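Local atomic coordinates of ThiJ/PfpI domain protein (Brachyspira murdochii, PDB entry 4HCJ), a protein that is of unknown specific function but belongs to the DJ-1/PfpI family, has an alpha-beta-alpha sandwich fold and binds metal ions, magnesium in the crystal. Residues 59-62 against 63-66; 85-88 against 89-92. One frame throughout, in Å; residues are numbered along the deposited sequence. Where two conformers were deposited one is given.

Contact 1 of 2, residues 59-62 against 63-66; sequences DLLF and SEVD
Leu61 O accepts from Glu64 N at 2.9 Å and Phe62 O from Val65 N at 3.1 Å, two successive i to i+3 bonds that turn the chain through a short 3-10 segment at the end of strand 55-61. The side chain of Glu64 then folds back on the strand: its OE1 takes Leu61 N at 2.9 Å in a nearly straight bond (171°), the donor standing above the carboxylate plane. With CG beside the backbone N (chi1 -67°) and the chain extended beyond it, the carboxylate lands beside Leu61. A water donates hydrogen bonds to both OE1 and Asp59 O, and so bridges the carboxylate to the backbone carbonyl of Asp59. Leu61 CG lies 3.7 Å from Glu64 OE1, while Leu61 CD1 lies 3.8 Å from Ser63 OG. Cut back to an alanine, Leu61 would lose the branch that lies against this carboxylate, which would probably open a gap there and leave the Glu64 carboxylate less confined on that side. Leu60 CD2 meets Glu64 CB at 4.0 Å. Beyond the turn, Leu61 and Glu64 both touch Ile45, whereas Phe62 and Val65 pack between strands 9-13 and 37-42 and helix 88-99.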
ATOM      1  N   ASP A  59      -3.047  -5.228  13.751  1.00  6.36           N
ATOM      2  CA  ASP A  59      -4.019  -4.528  14.578  1.00  6.94           C
ATOM      3  C   ASP A  59      -5.471  -4.839  14.239  1.00  6.88           C
ATOM      4  O   ASP A  59      -6.332  -4.817  15.135  1.00  8.06           O
ATOM      5  CB  ASP A  59      -3.807  -3.019  14.458  1.00  7.96           C
ATOM      6  CG  ASP A  59      -2.406  -2.608  14.833  1.00  8.89           C
ATOM      7  OD1 ASP A  59      -2.096  -2.664  16.037  1.00 11.59           O
ATOM      8  OD2 ASP A  59      -1.611  -2.261  13.940  1.00  7.96           O
ATOM      9  N   LEU A  60      -5.740  -5.047  12.951  1.00  6.45           N
ATOM     10  CA  LEU A  60      -7.097  -5.070  12.421  1.00  7.00           C
ATOM     11  C   LEU A  60      -7.249  -6.172  11.386  1.00  6.21           C
ATOM     12  O   LEU A  60      -6.332  -6.417  10.596  1.00  6.37           O
ATOM     13  CB  LEU A  60      -7.378  -3.747  11.668  1.00  8.03           C
ATOM     14  CG  LEU A  60      -7.460  -2.492  12.537  1.00  9.19           C
ATOM     15  CD1 LEU A  60      -7.310  -1.235  11.689  1.00  9.91           C
ATOM     16  CD2 LEU A  60      -8.771  -2.437  13.297  1.00 10.57           C
ATOM     17  N   LEU A  61      -8.423  -6.784  11.347  1.00  6.05           N
ATOM     18  CA  LEU A  61      -8.815  -7.561  10.185  1.00  6.49           C
ATOM     19  C   LEU A  61      -9.195  -6.595   9.068  1.00  6.76           C
ATOM     20  O   LEU A  61      -9.651  -5.480   9.343  1.00  6.82           O
ATOM     21  CB  LEU A  61     -10.044  -8.403  10.493  1.00  7.37           C
ATOM     22  CG  LEU A  61      -9.880  -9.389  11.653  1.00  8.50           C
ATOM     23  CD1 LEU A  61     -11.227 -10.004  11.981  1.00 10.55           C
ATOM     24  CD2 LEU A  61      -8.874 -10.472  11.290  1.00  9.42           C
ATOM     25  N   PHE A  62      -9.079  -7.022   7.803  1.00  7.07           N
ATOM     26  CA  PHE A  62      -9.595  -6.192   6.709  1.00  7.55           C
ATOM     27  C   PHE A  62     -11.041  -5.778   7.005  1.00  8.00           C
ATOM     28  O   PHE A  62     -11.445  -4.625   6.759  1.00  8.17           O
ATOM     29  CB  PHE A  62      -9.557  -6.941   5.371  1.00  8.02           C
ATOM     30  CG  PHE A  62      -8.186  -7.388   4.942  1.00  8.04           C
ATOM     31  CD1 PHE A  62      -7.065  -6.600   5.152  1.00  8.27           C
ATOM     32  CD2 PHE A  62      -8.023  -8.621   4.333  1.00  8.62           C
ATOM     33  CE1 PHE A  62      -5.810  -7.032   4.741  1.00  8.89           C
ATOM     34  CE2 PHE A  62      -6.776  -9.056   3.924  1.00  9.10           C
ATOM     35  CZ  PHE A  62      -5.667  -8.266   4.136  1.00  9.59           C
ATOM     36  N   SER A  63     -11.819  -6.718   7.529  1.00  9.19           N
ATOM     37  CA  SER A  63     -13.229  -6.486   7.765  1.00 11.46           C
ATOM     38  C   SER A  63     -13.517  -5.464   8.851  1.00 10.64           C
ATOM     39  O   SER A  63     -14.658  -5.012   8.951  1.00 12.68           O
ATOM     40  CB  SER A  63     -13.928  -7.790   8.135  1.00 14.97           C
ATOM     41  OG  SER A  63     -13.447  -8.273   9.381  1.00 17.96           O
ATOM     42  N   GLU A  64     -12.499  -5.113   9.650  1.00  9.40           N
ATOM     43  CA  GLU A  64     -12.630  -4.136  10.731  1.00  9.71           C
ATOM     44  C   GLU A  64     -12.212  -2.734  10.332  1.00 10.33           C
ATOM     45  O   GLU A  64     -12.314  -1.808  11.119  1.00 12.97           O
ATOM     46  CB  GLU A  64     -11.803  -4.581  11.945  1.00  9.76           C
ATOM     47  CG  GLU A  64     -12.346  -5.849  12.601  1.00 10.19           C
ATOM     48  CD  GLU A  64     -11.431  -6.441  13.669  1.00 10.20           C
ATOM     49  OE1 GLU A  64     -10.194  -6.267  13.599  1.00  9.42           O
ATOM     50  OE2 GLU A  64     -11.955  -7.113  14.578  1.00 12.09           O
ATOM     51  N   VAL A  65     -11.756  -2.568   9.102  1.00  9.65           N
ATOM     52  CA  VAL A  65     -11.262  -1.270   8.671  1.00 10.47           C
ATOM     53  C   VAL A  65     -12.395  -0.294   8.415  1.00 13.38           C
ATOM     54  O   VAL A  65     -13.348  -0.614   7.711  1.00 14.27           O
ATOM     55  CB  VAL A  65     -10.417  -1.420   7.402  1.00  9.09           C
ATOM     56  CG1 VAL A  65     -10.112  -0.056   6.772  1.00  9.71           C
ATOM     57  CG2 VAL A  65      -9.144  -2.185   7.726  1.00  8.78           C
ATOM     58  N   ASP A  66     -12.263   0.896   8.998  0.72 14.51           N
ATOM     59  CA  ASP A  66     -13.168   2.012   8.756  0.72 15.82           C
ATOM     60  C   ASP A  66     -12.335   3.122   8.134  0.72 13.97           C
ATOM     61  O   ASP A  66     -11.419   3.652   8.768  0.72 13.69           O
ATOM     62  CB  ASP A  66     -13.785   2.485  10.076  0.72 19.58           C
ATOM     63  CG  ASP A  66     -14.842   3.557   9.887  0.72 22.90           C
ATOM     64  OD1 ASP A  66     -14.899   4.183   8.807  0.72 21.43           O
ATOM     65  OD2 ASP A  66     -15.617   3.775  10.839  0.72 26.96           O
TER
HETATM   66  O   HOH W   1      -8.866  -5.637  15.898  1.00 12.80           O

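Contact 2 of 2, residues 85-88 against 89-92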
ATOM      1  N   TRP A  85      -3.778 -10.934  -4.108  1.00  7.25           N
ATOM      2  CA  TRP A  85      -3.985 -10.259  -5.377  1.00  6.80           C
ATOM      3  C   TRP A  85      -5.409 -10.365  -5.906  1.00  7.26           C
ATOM      4  O   TRP A  85      -5.936  -9.407  -6.499  1.00  7.79           O
ATOM      5  CB  TRP A  85      -3.021 -10.821  -6.398  1.00  6.99           C
ATOM      6  CG  TRP A  85      -1.638 -10.307  -6.314  1.00  6.12           C
ATOM      7  CD1 TRP A  85      -1.129  -9.375  -5.436  1.00  6.13           C
ATOM      8  CD2 TRP A  85      -0.568 -10.667  -7.181  1.00  6.44           C
ATOM      9  NE1 TRP A  85       0.205  -9.141  -5.708  1.00  6.34           N
ATOM     10  CE2 TRP A  85       0.565  -9.913  -6.789  1.00  6.61           C
ATOM     11  CE3 TRP A  85      -0.455 -11.553  -8.262  1.00  7.66           C
ATOM     12  CZ2 TRP A  85       1.783 -10.009  -7.458  1.00  7.58           C
ATOM     13  CZ3 TRP A  85       0.752 -11.644  -8.915  1.00  8.29           C
ATOM     14  CH2 TRP A  85       1.853 -10.879  -8.513  1.00  8.43           C
ATOM     15  N   ASP A  86      -6.011 -11.543  -5.743  1.00  7.50           N
ATOM     16  CA  ASP A  86      -7.359 -11.790  -6.252  1.00  8.66           C
ATOM     17  C   ASP A  86      -8.415 -11.767  -5.153  1.00  8.75           C
ATOM     18  O   ASP A  86      -9.520 -12.248  -5.351  1.00 11.47           O
ATOM     19  CB  ASP A  86      -7.404 -13.115  -7.024  1.00 11.33           C
ATOM     20  CG  ASP A  86      -6.605 -13.055  -8.317  1.00 15.79           C
ATOM     21  OD1 ASP A  86      -6.611 -11.994  -8.986  1.00 16.22           O
ATOM     22  OD2 ASP A  86      -5.963 -14.065  -8.652  1.00 20.64           O
ATOM     23  N   ASP A  87      -8.079 -11.194  -4.007  1.00  7.66           N
ATOM     24  CA  ASP A  87      -8.979 -11.198  -2.869  1.00  7.69           C
ATOM     25  C   ASP A  87      -9.930 -10.000  -2.936  1.00  7.23           C
ATOM     26  O   ASP A  87      -9.499  -8.851  -3.017  1.00  7.39           O
ATOM     27  CB  ASP A  87      -8.125 -11.154  -1.606  1.00  9.01           C
ATOM     28  CG  ASP A  87      -8.913 -11.463  -0.354  1.00 12.35           C
ATOM     29  OD1 ASP A  87      -9.830 -10.730  -0.001  1.00 13.57           O
ATOM     30  OD2 ASP A  87      -8.596 -12.457   0.305  1.00 18.64           O
ATOM     31  N   TRP A  88     -11.232 -10.272  -2.884  1.00  7.32           N
ATOM     32  CA  TRP A  88     -12.205  -9.201  -2.964  1.00  7.85           C
ATOM     33  C   TRP A  88     -12.099  -8.211  -1.801  1.00  6.97           C
ATOM     34  O   TRP A  88     -12.511  -7.055  -1.940  1.00  7.46           O
ATOM     35  CB  TRP A  88     -13.637  -9.750  -3.103  1.00  8.82           C
ATOM     36  CG  TRP A  88     -14.166 -10.424  -1.884  1.00 10.33           C
ATOM     37  CD1 TRP A  88     -14.098 -11.750  -1.591  1.00 12.54           C
ATOM     38  CD2 TRP A  88     -14.863  -9.803  -0.788  1.00 13.07           C
ATOM     39  NE1 TRP A  88     -14.700 -11.996  -0.383  1.00 14.27           N
ATOM     40  CE2 TRP A  88     -15.178 -10.822   0.135  1.00 14.97           C
ATOM     41  CE3 TRP A  88     -15.241  -8.486  -0.497  1.00 16.82           C
ATOM     42  CZ2 TRP A  88     -15.866 -10.571   1.325  1.00 18.54           C
ATOM     43  CZ3 TRP A  88     -15.928  -8.238   0.688  1.00 21.78           C
ATOM     44  CH2 TRP A  88     -16.216  -9.275   1.587  1.00 21.64           C
ATOM     45  N   ARG A  89     -11.576  -8.652  -0.659  1.00  6.98           N
ATOM     46  CA  ARG A  89     -11.485  -7.760   0.499  1.00  7.41           C
ATOM     47  C   ARG A  89     -10.401  -6.708   0.304  1.00  7.00           C
ATOM     48  O   ARG A  89     -10.610  -5.541   0.614  1.00  7.65           O
ATOM     49  CB  ARG A  89     -11.203  -8.540   1.788  1.00  8.25           C
ATOM     50  CG  ARG A  89     -12.238  -9.594   2.124  1.00  9.47           C
ATOM     51  CD  ARG A  89     -11.741 -10.488   3.230  1.00 11.13           C
ATOM     52  NE  ARG A  89     -10.631 -11.304   2.756  1.00 10.50           N
ATOM     53  CZ  ARG A  89      -9.964 -12.132   3.538  1.00  9.98           C
ATOM     54  NH1 ARG A  89     -10.250 -12.212   4.848  1.00 11.60           N
ATOM     55  NH2 ARG A  89      -8.979 -12.852   3.023  1.00  9.93           N
ATOM     56  N   THR A  90      -9.225  -7.110  -0.170  1.00  6.35           N
ATOM     57  CA  THR A  90      -8.150  -6.145  -0.351  1.00  6.26           C
ATOM     58  C   THR A  90      -8.469  -5.205  -1.513  1.00  6.37           C
ATOM     59  O   THR A  90      -8.231  -4.008  -1.433  1.00  6.65           O
ATOM     60  CB  THR A  90      -6.816  -6.853  -0.560  1.00  6.80           C
ATOM     61  OG1 THR A  90      -6.951  -7.721  -1.680  1.00  7.16           O
ATOM     62  CG2 THR A  90      -6.419  -7.654   0.692  1.00  7.25           C
ATOM     63  N   GLN A  91      -9.046  -5.754  -2.578  1.00  6.37           N
ATOM     64  CA  GLN A  91      -9.505  -4.907  -3.677  1.00  6.57           C
ATOM     65  C   GLN A  91     -10.587  -3.952  -3.197  1.00  6.84           C
ATOM     66  O   GLN A  91     -10.617  -2.778  -3.576  1.00  7.13           O
ATOM     67  CB  GLN A  91     -10.019  -5.764  -4.835  1.00  7.02           C
ATOM     68  CG  GLN A  91      -8.949  -6.619  -5.482  1.00  7.39           C
ATOM     69  CD  GLN A  91      -9.506  -7.560  -6.514  1.00  8.60           C
ATOM     70  OE1 GLN A  91     -10.653  -7.444  -6.931  1.00 11.66           O
ATOM     71  NE2 GLN A  91      -8.702  -8.525  -6.910  1.00  8.47           N
ATOM     72  N   GLY A  92     -11.470  -4.450  -2.334  1.00  7.01           N
ATOM     73  CA  GLY A  92     -12.537  -3.637  -1.791  1.00  7.60           C
ATOM     74  C   GLY A  92     -11.996  -2.471  -0.973  1.00  7.28           C
ATOM     75  O   GLY A  92     -12.535  -1.369  -1.031  1.00  7.66           O
TER
HETATM   76  O   HOH W   2      -8.905 -10.316  -9.231  1.00 18.68           O
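Asp87 is the N-cap of helix 88-99: its OD1 caps the backbone, and both carboxylate oxygens engage the guanidinium of Arg89. OD1 accepts from Arg89 N at 2.8 Å on its anti lone pair, the capping bond, and uses its syn lone pair for Arg89 NE. OD2 takes Arg89 NH2 at 2.8 Å, nearly straight at 170°. The result is a side-on, two-nitrogen salt bridge, NE to OD1 and NH2 to OD2, with the two planes 22° apart. A bend at chi3 (-68°) brings Arg89 round to its partner, and on the way its CG sits over the six-membered ring of Trp88, 3.7 Å from the centroid, a CH-pi contact. Further along, Gln91 reaches back: its NE2 donates at 2.9 Å to Trp85 O, which lies in the plane of the Gln91 amide, and also to a water that donates to Asp86 OD1. Asn116 of helix 110-116 is a second donor to Trp85 O. Gln91 N closes the turn on Asp87 O at 3.2 Å. With three N-H groups of Arg89 on one carboxylate, Asp87 is held against rotation; its negative charge lies at the N-terminal, partly positive end of the helix and would probably interact favourably with it, and the guanidinium is likely to offset that charge.

Contact 1 ends a strand and contact 2 begins a helix, in series along the chain, with strand 72-75 between them; their centres are 13 Å apart. They meet through Phe62, whose CE2 packs 3.5 Å from Thr90 CG2 and whose CD2 lies 4.1 Å from Arg89 NE. The phenyl ring thus fits against the first turn of helix 88-99, and Val65 extends the same interface onto Leu93 and Phe97. In contact 2 the side chain of Asp86 is about 8 Å from that of His137, a magnesium-binding residue, and about 8 Å from a magnesium ion, too far for direct coordination. Contact 1 lies away from that site; its Asp59 side chain is about 3 Å from a formic acid, probably from the crystallisation liquor.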